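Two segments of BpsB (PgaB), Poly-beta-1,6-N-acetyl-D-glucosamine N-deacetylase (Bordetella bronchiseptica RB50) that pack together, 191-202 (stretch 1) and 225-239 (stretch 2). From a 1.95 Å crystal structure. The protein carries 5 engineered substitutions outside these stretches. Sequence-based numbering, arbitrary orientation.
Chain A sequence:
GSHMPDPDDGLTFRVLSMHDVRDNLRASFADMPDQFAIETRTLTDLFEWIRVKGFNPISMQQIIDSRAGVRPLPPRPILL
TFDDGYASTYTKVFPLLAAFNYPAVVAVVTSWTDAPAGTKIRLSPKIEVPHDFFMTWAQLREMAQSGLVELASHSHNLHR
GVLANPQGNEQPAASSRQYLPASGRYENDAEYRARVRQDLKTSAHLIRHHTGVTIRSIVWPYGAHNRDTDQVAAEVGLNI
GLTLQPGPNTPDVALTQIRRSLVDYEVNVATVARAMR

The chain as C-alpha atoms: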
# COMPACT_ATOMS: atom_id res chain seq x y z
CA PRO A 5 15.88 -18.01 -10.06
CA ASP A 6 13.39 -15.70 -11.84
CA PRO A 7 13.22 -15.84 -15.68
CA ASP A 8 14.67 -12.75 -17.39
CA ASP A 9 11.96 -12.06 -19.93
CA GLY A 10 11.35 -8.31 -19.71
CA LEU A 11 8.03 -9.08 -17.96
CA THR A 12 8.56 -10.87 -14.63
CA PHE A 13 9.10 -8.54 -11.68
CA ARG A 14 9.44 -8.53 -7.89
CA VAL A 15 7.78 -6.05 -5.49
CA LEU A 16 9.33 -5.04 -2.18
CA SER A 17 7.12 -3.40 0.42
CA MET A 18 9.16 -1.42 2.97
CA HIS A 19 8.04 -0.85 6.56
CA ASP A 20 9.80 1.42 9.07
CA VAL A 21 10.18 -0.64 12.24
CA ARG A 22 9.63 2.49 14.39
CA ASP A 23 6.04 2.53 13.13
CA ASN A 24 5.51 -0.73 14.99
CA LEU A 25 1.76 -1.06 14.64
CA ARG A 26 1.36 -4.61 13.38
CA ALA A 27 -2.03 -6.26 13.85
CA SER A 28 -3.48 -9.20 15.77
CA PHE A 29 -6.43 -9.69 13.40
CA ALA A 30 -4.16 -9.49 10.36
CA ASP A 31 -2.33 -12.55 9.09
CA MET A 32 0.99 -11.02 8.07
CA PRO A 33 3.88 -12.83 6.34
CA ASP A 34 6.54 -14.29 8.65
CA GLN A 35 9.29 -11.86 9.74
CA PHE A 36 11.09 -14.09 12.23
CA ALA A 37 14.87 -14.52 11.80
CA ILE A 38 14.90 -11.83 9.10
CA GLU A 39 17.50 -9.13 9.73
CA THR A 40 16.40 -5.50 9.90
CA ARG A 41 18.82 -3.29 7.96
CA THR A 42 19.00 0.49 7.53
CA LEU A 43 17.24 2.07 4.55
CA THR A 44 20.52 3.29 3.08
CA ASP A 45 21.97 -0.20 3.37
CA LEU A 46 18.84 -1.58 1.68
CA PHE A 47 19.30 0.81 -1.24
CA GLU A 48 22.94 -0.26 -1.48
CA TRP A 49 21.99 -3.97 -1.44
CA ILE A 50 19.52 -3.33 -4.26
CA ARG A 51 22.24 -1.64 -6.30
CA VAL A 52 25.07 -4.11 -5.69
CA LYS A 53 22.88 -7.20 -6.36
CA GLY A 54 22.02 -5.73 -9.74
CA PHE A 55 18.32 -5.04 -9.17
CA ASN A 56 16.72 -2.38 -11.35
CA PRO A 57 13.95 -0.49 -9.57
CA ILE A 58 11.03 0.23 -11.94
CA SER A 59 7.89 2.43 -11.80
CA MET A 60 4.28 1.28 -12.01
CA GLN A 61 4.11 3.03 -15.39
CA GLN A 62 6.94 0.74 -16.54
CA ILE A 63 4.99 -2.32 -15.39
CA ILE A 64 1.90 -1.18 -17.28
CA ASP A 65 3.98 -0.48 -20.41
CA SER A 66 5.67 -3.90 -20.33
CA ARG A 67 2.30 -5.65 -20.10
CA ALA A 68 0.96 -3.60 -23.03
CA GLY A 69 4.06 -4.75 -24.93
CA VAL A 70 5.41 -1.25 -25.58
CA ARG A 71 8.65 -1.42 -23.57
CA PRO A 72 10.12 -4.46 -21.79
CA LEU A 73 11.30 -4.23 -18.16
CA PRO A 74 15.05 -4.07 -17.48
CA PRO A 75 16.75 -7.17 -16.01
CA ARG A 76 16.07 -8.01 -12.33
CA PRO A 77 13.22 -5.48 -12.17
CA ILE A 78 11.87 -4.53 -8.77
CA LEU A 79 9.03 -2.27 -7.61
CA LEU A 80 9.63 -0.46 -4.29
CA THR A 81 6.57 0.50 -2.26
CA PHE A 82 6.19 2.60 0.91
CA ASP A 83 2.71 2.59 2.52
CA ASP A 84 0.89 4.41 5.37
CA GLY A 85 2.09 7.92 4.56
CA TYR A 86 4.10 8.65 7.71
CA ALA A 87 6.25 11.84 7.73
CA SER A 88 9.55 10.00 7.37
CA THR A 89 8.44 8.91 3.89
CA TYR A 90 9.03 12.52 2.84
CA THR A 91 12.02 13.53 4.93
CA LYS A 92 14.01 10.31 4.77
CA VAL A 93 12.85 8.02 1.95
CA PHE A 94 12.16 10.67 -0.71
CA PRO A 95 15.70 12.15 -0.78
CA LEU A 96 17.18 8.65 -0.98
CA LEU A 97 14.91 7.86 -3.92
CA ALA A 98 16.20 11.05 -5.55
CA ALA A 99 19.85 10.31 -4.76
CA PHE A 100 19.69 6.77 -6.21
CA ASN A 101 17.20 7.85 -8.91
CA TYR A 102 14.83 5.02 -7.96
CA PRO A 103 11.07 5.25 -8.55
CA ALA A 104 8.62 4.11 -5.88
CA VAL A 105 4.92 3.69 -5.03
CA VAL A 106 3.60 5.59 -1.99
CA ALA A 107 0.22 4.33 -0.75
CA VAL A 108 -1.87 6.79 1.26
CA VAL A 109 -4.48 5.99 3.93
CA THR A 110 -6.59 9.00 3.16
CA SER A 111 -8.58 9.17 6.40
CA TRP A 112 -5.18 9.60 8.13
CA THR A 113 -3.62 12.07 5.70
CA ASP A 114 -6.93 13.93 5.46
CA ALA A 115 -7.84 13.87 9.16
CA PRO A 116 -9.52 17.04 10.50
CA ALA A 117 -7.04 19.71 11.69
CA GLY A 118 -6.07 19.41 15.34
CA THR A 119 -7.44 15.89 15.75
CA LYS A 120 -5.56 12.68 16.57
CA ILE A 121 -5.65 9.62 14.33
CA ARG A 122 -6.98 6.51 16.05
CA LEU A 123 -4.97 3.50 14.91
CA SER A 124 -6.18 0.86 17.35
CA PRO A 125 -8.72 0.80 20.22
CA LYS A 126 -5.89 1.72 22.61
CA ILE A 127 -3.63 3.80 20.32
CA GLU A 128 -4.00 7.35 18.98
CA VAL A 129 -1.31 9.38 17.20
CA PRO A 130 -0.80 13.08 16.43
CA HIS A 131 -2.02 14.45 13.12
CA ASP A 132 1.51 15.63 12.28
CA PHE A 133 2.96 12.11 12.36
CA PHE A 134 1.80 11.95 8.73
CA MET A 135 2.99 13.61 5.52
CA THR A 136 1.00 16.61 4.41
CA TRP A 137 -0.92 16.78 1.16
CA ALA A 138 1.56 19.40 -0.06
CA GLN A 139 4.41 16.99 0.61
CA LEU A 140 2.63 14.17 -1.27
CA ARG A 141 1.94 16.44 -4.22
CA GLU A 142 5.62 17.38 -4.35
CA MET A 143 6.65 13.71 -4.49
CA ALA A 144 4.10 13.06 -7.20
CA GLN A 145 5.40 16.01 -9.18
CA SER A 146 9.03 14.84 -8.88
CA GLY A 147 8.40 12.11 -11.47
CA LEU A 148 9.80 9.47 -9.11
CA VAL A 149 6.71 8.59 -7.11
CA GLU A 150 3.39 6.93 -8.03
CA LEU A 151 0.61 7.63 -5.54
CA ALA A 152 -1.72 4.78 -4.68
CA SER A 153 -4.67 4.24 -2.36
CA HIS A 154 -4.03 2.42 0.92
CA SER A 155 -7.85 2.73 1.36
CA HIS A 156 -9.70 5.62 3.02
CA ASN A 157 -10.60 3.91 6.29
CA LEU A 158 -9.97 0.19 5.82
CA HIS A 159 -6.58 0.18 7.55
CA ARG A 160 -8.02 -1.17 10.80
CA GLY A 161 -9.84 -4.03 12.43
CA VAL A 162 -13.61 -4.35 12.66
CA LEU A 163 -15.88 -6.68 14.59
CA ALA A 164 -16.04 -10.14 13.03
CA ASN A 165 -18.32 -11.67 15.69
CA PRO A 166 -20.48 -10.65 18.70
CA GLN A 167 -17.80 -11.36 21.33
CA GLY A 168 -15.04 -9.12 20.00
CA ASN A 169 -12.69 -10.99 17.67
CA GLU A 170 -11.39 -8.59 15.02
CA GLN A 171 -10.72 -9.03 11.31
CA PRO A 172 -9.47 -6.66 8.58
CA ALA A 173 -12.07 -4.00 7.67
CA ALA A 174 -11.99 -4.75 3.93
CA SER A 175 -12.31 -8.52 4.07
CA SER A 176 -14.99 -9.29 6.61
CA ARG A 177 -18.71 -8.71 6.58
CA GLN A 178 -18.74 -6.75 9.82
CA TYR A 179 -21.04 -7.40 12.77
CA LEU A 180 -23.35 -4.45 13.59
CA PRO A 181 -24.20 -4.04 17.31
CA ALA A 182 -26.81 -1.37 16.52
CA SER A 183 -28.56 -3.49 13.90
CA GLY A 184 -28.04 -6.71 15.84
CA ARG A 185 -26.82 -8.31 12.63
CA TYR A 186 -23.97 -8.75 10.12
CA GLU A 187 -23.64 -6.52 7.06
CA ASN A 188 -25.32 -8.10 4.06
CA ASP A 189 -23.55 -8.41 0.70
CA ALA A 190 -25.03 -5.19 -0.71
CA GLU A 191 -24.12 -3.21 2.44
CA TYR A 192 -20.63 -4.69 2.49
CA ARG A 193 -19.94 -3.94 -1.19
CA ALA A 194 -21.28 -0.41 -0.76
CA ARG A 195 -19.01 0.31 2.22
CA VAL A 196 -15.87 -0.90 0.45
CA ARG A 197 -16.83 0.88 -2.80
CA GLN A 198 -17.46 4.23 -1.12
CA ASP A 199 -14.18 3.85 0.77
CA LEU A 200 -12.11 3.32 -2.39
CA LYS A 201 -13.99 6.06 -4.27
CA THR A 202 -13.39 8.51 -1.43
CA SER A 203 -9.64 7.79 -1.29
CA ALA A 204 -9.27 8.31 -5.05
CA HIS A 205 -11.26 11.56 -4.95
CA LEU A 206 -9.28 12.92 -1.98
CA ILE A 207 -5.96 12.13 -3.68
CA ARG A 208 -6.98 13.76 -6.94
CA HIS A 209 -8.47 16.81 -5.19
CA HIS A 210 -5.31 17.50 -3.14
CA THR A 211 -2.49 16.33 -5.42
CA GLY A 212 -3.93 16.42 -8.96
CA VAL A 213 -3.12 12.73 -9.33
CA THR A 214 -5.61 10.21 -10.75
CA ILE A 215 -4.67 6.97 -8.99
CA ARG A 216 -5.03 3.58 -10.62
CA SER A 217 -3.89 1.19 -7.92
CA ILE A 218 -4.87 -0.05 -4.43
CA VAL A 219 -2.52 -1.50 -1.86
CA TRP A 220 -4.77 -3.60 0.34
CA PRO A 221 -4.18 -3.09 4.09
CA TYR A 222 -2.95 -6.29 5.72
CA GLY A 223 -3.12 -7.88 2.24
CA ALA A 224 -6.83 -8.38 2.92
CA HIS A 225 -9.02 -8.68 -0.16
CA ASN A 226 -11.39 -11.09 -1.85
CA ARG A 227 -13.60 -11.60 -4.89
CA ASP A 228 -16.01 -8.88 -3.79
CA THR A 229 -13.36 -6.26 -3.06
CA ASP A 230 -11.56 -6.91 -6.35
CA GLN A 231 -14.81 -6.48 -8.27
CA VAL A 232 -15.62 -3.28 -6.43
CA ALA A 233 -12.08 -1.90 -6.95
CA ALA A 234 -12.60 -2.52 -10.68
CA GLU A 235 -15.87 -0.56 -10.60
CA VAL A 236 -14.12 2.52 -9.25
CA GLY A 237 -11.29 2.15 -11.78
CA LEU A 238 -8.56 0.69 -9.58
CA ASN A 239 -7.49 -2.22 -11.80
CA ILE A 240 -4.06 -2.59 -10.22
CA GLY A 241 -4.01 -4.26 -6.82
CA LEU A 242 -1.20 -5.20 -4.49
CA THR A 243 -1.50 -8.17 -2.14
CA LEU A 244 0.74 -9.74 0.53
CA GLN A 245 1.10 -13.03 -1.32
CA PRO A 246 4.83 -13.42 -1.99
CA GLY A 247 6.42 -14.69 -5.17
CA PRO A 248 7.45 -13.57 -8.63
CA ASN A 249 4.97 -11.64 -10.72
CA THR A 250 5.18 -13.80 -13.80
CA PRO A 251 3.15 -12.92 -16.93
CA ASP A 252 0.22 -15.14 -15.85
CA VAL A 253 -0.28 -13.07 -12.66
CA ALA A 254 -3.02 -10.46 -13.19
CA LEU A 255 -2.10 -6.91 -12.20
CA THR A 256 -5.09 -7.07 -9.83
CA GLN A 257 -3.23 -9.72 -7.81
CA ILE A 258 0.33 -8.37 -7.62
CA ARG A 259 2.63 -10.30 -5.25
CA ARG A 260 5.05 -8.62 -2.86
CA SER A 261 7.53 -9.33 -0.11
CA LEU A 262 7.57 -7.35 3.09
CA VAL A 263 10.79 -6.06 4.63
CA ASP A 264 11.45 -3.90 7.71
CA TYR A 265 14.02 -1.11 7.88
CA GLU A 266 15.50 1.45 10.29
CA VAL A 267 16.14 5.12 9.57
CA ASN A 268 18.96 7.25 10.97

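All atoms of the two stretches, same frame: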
# COMPACT_ATOMS: atom_id res chain seq x y z
N GLU A 191 -24.70 -4.16 1.48
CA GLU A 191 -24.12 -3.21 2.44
C GLU A 191 -22.60 -3.26 2.45
O GLU A 191 -21.91 -2.23 2.45
CB GLU A 191 -24.66 -3.47 3.85
CG GLU A 191 -26.15 -3.24 4.02
CD GLU A 191 -26.67 -3.73 5.36
OE1 GLU A 191 -25.96 -4.50 6.04
OE2 GLU A 191 -27.79 -3.33 5.74
N TYR A 192 -22.07 -4.48 2.47
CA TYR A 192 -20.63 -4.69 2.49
C TYR A 192 -19.95 -4.11 1.24
O TYR A 192 -18.98 -3.36 1.35
CB TYR A 192 -20.34 -6.18 2.61
CG TYR A 192 -18.92 -6.59 2.35
CD1 TYR A 192 -17.86 -6.02 3.05
CD2 TYR A 192 -18.63 -7.58 1.42
CE1 TYR A 192 -16.54 -6.42 2.81
CE2 TYR A 192 -17.35 -7.98 1.18
CZ TYR A 192 -16.30 -7.40 1.87
OH TYR A 192 -15.03 -7.83 1.61
N ARG A 193 -20.48 -4.46 0.07
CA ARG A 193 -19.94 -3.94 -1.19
C ARG A 193 -19.97 -2.43 -1.21
O ARG A 193 -18.98 -1.79 -1.59
CB ARG A 193 -20.73 -4.50 -2.38
CG ARG A 193 -20.32 -5.90 -2.79
CD ARG A 193 -21.23 -6.46 -3.90
NE ARG A 193 -20.64 -7.65 -4.48
CZ ARG A 193 -19.85 -7.65 -5.56
NH1 ARG A 193 -19.60 -6.51 -6.19
NH2 ARG A 193 -19.34 -8.79 -6.01
N ALA A 194 -21.10 -1.86 -0.80
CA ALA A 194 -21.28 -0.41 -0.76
C ALA A 194 -20.24 0.28 0.13
O ALA A 194 -19.65 1.30 -0.25
CB ALA A 194 -22.68 -0.07 -0.29
N ARG A 195 -20.00 -0.28 1.32
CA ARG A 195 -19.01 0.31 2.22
C ARG A 195 -17.63 0.30 1.59
O ARG A 195 -16.95 1.34 1.56
CB ARG A 195 -19.00 -0.44 3.57
CG ARG A 195 -17.97 0.07 4.58
CD ARG A 195 -18.18 -0.57 5.97
NE ARG A 195 -18.08 -2.04 5.94
CZ ARG A 195 -16.93 -2.71 5.93
NH1 ARG A 195 -15.78 -2.05 5.96
NH2 ARG A 195 -16.93 -4.03 5.90
N VAL A 196 -17.19 -0.84 1.06
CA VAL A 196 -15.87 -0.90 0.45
C VAL A 196 -15.78 -0.01 -0.79
O VAL A 196 -14.78 0.68 -0.99
CB VAL A 196 -15.48 -2.33 0.06
CG1 VAL A 196 -14.17 -2.34 -0.67
CG2 VAL A 196 -15.42 -3.23 1.31
N ARG A 197 -16.83 -0.00 -1.63
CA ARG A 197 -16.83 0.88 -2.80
C ARG A 197 -16.68 2.36 -2.47
O ARG A 197 -15.84 3.05 -3.03
CB ARG A 197 -18.10 0.70 -3.63
CG ARG A 197 -17.94 1.21 -5.05
CD ARG A 197 -19.24 1.10 -5.83
NE ARG A 197 -19.64 -0.28 -6.07
CZ ARG A 197 -20.60 -0.92 -5.40
NH1 ARG A 197 -21.25 -0.30 -4.43
NH2 ARG A 197 -20.90 -2.18 -5.70
N GLN A 198 -17.51 2.84 -1.55
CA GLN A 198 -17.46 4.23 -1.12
C GLN A 198 -16.09 4.58 -0.54
O GLN A 198 -15.56 5.65 -0.81
CB GLN A 198 -18.56 4.52 -0.10
CG GLN A 198 -18.63 5.97 0.36
CD GLN A 198 -19.30 6.89 -0.65
OE1 GLN A 198 -18.74 7.20 -1.70
NE2 GLN A 198 -20.51 7.33 -0.33
N ASP A 199 -15.52 3.65 0.23
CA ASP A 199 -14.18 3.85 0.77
C ASP A 199 -13.15 4.08 -0.34
O ASP A 199 -12.40 5.05 -0.30
CB ASP A 199 -13.75 2.65 1.61
CG ASP A 199 -12.46 2.90 2.35
OD1 ASP A 199 -11.38 2.78 1.72
OD2 ASP A 199 -12.52 3.22 3.56
N LEU A 200 -13.11 3.18 -1.33
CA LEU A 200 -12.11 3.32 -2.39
C LEU A 200 -12.35 4.59 -3.20
O LEU A 200 -11.40 5.30 -3.56
CB LEU A 200 -12.12 2.09 -3.31
CG LEU A 200 -11.79 0.78 -2.60
CD1 LEU A 200 -11.75 -0.40 -3.57
CD2 LEU A 200 -10.47 0.91 -1.86
N LYS A 201 -13.62 4.87 -3.50
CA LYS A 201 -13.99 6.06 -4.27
C LYS A 201 -13.55 7.33 -3.54
O LYS A 201 -12.97 8.24 -4.13
CB LYS A 201 -15.50 6.10 -4.52
CG LYS A 201 -15.94 7.17 -5.53
CD LYS A 201 -17.42 7.52 -5.39
CE LYS A 201 -18.32 6.28 -5.32
NZ LYS A 201 -18.50 5.60 -6.64
N THR A 202 -13.83 7.39 -2.25
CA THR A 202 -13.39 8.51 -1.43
C THR A 202 -11.87 8.71 -1.46
O THR A 202 -11.40 9.84 -1.64
CB THR A 202 -13.88 8.36 0.02
OG1 THR A 202 -15.31 8.29 0.02
CG2 THR A 202 -13.46 9.55 0.89
N HIS A 225 -8.16 -8.94 0.99
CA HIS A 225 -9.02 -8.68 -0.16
C HIS A 225 -9.67 -9.98 -0.56
O HIS A 225 -9.26 -11.07 -0.13
CB HIS A 225 -8.20 -8.07 -1.31
CG HIS A 225 -7.36 -9.07 -2.04
ND1 HIS A 225 -6.32 -9.75 -1.43
CD2 HIS A 225 -7.41 -9.53 -3.31
CE1 HIS A 225 -5.77 -10.59 -2.30
NE2 HIS A 225 -6.42 -10.48 -3.44
N ASN A 226 -10.72 -9.89 -1.38
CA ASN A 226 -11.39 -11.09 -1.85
C ASN A 226 -12.07 -10.80 -3.18
O ASN A 226 -11.85 -9.75 -3.77
CB ASN A 226 -12.41 -11.60 -0.82
CG ASN A 226 -13.40 -10.53 -0.38
OD1 ASN A 226 -13.96 -9.80 -1.20
ND2 ASN A 226 -13.64 -10.45 0.93
N ARG A 227 -12.88 -11.74 -3.64
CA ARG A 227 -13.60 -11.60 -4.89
C ARG A 227 -14.42 -10.32 -4.93
O ARG A 227 -14.40 -9.58 -5.93
CB ARG A 227 -14.52 -12.82 -5.09
CG ARG A 227 -14.44 -13.43 -6.47
CD ARG A 227 -15.02 -12.49 -7.50
NE ARG A 227 -14.97 -13.05 -8.85
CZ ARG A 227 -15.54 -12.48 -9.90
NH1 ARG A 227 -16.21 -11.34 -9.77
NH2 ARG A 227 -15.45 -13.06 -11.09
N ASP A 228 -15.14 -10.05 -3.85
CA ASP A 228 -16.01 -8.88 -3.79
C ASP A 228 -15.22 -7.56 -3.82
O ASP A 228 -15.61 -6.62 -4.50
CB ASP A 228 -16.90 -8.93 -2.54
CG ASP A 228 -17.94 -10.05 -2.61
OD1 ASP A 228 -18.50 -10.28 -3.70
OD2 ASP A 228 -18.18 -10.70 -1.57
N THR A 229 -14.11 -7.50 -3.08
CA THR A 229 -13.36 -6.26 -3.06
C THR A 229 -12.65 -6.02 -4.39
O THR A 229 -12.49 -4.88 -4.80
CB THR A 229 -12.31 -6.21 -1.91
OG1 THR A 229 -11.27 -7.15 -2.16
CG2 THR A 229 -12.96 -6.53 -0.59
N ASP A 230 -12.24 -7.08 -5.07
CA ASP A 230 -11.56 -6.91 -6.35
C ASP A 230 -12.54 -6.40 -7.40
O ASP A 230 -12.21 -5.56 -8.23
CB ASP A 230 -10.91 -8.22 -6.80
CG ASP A 230 -9.75 -8.63 -5.89
OD1 ASP A 230 -9.26 -7.76 -5.14
OD2 ASP A 230 -9.34 -9.81 -5.91
N GLN A 231 -13.77 -6.89 -7.33
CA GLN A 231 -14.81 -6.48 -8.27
C GLN A 231 -15.17 -5.01 -8.06
O GLN A 231 -15.34 -4.25 -9.00
CB GLN A 231 -16.04 -7.36 -8.11
CG GLN A 231 -17.13 -7.07 -9.11
CD GLN A 231 -18.38 -7.86 -8.81
OE1 GLN A 231 -18.32 -8.94 -8.23
NE2 GLN A 231 -19.54 -7.31 -9.19
N VAL A 232 -15.28 -4.63 -6.80
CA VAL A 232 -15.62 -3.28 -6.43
C VAL A 232 -14.48 -2.30 -6.77
O VAL A 232 -14.72 -1.19 -7.24
CB VAL A 232 -15.95 -3.21 -4.92
CG1 VAL A 232 -15.65 -1.88 -4.36
CG2 VAL A 232 -17.40 -3.61 -4.68
N ALA A 233 -13.23 -2.72 -6.56
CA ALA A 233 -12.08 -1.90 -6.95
C ALA A 233 -12.13 -1.63 -8.46
O ALA A 233 -11.85 -0.52 -8.91
CB ALA A 233 -10.78 -2.60 -6.57
N ALA A 234 -12.47 -2.65 -9.23
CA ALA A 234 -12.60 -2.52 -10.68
C ALA A 234 -13.68 -1.50 -11.07
O ALA A 234 -13.51 -0.74 -12.02
CB ALA A 234 -12.91 -3.85 -11.30
N GLU A 235 -14.78 -1.49 -10.32
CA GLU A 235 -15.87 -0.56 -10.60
C GLU A 235 -15.44 0.88 -10.42
O GLU A 235 -15.90 1.76 -11.15
CB GLU A 235 -17.09 -0.84 -9.70
CG GLU A 235 -17.78 -2.17 -9.98
CD GLU A 235 -18.75 -2.54 -8.88
OE1 GLU A 235 -19.08 -1.68 -8.04
OE2 GLU A 235 -19.19 -3.71 -8.85
N VAL A 236 -14.56 1.15 -9.46
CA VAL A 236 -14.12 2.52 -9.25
C VAL A 236 -12.84 2.84 -10.03
O VAL A 236 -12.27 3.91 -9.86
CB VAL A 236 -13.91 2.85 -7.76
CG1 VAL A 236 -15.20 2.64 -6.99
CG2 VAL A 236 -12.81 2.01 -7.19
N GLY A 237 -12.42 1.91 -10.89
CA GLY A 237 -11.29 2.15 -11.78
C GLY A 237 -9.90 1.86 -11.23
O GLY A 237 -8.89 2.34 -11.74
N LEU A 238 -9.84 1.06 -10.17
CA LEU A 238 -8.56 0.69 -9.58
C LEU A 238 -8.21 -0.73 -9.99
O LEU A 238 -8.36 -1.66 -9.20
CB LEU A 238 -8.61 0.82 -8.07
CG LEU A 238 -8.93 2.22 -7.55
CD1 LEU A 238 -8.89 2.23 -6.03
CD2 LEU A 238 -7.97 3.25 -8.13
N ASN A 239 -7.75 -0.90 -11.23
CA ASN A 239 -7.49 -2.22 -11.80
C ASN A 239 -6.10 -2.78 -11.51
O ASN A 239 -5.71 -3.81 -12.06
CB ASN A 239 -7.70 -2.19 -13.31
CG ASN A 239 -9.12 -1.82 -13.68
OD1 ASN A 239 -9.35 -0.82 -14.37
ND2 ASN A 239 -10.07 -2.62 -13.22

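Which charged groups tie the two helices together? Arg 197 and Glu 235 form the tightest salt bridge, with Arg 197 NE 2.5 Å from Glu 235 OE1, a very short hydrogen bond with good geometry. Arg 197 NH2 adds a weak bond to the same oxygen; OE1 lies at the edge of the guanidinium, near its plane. Glu 235 also faces a second arginine: its OE2 is 3.9 Å from Arg 193 NH1, a long salt bridge.

How does Arg 193 reach so many partners? Its CA-to-CB bond points sideways, but the extended chain brings its end among Asp 228, Gln 231, Val 232 and Glu 235, as a knob in a hole. There Arg 193 NH2 donates to Gln 231 OE1 at a very short 2.4 Å, and more weakly to Asp 228 OD1 at 2.9 Å, the latter within a salt bridge.

What holds the start of the second helix? Asn 226 occupies the N-cap position, where its OD1 accepts from Thr 229 N at 3.0 Å; in return, Thr 229 OG1 accepts from Asn 226 N at 2.9 Å. The amide's other end serves the contact: Asn 226 ND2 donates to Tyr 192 OH at 3.0 Å, near the plane of the ring.

What fills the space beneath these polar links? Val 232 points toward the first helix and sits among Arg 193, Val 196, Arg 197 and Leu 200. Its CG1 comes within 3.4 Å of Arg 197 CA, close to the backbone itself, and 4.0 Å of Val 196 CG1. Farther along, Leu 200 CD1 packs 3.8 Å from Ala 233 CB, while Leu 200 CB lies 3.9 Å from Val 236 CG2 and 4.2 Å from Leu 238 CD1, extending the apolar contact beyond the helix into the following turn.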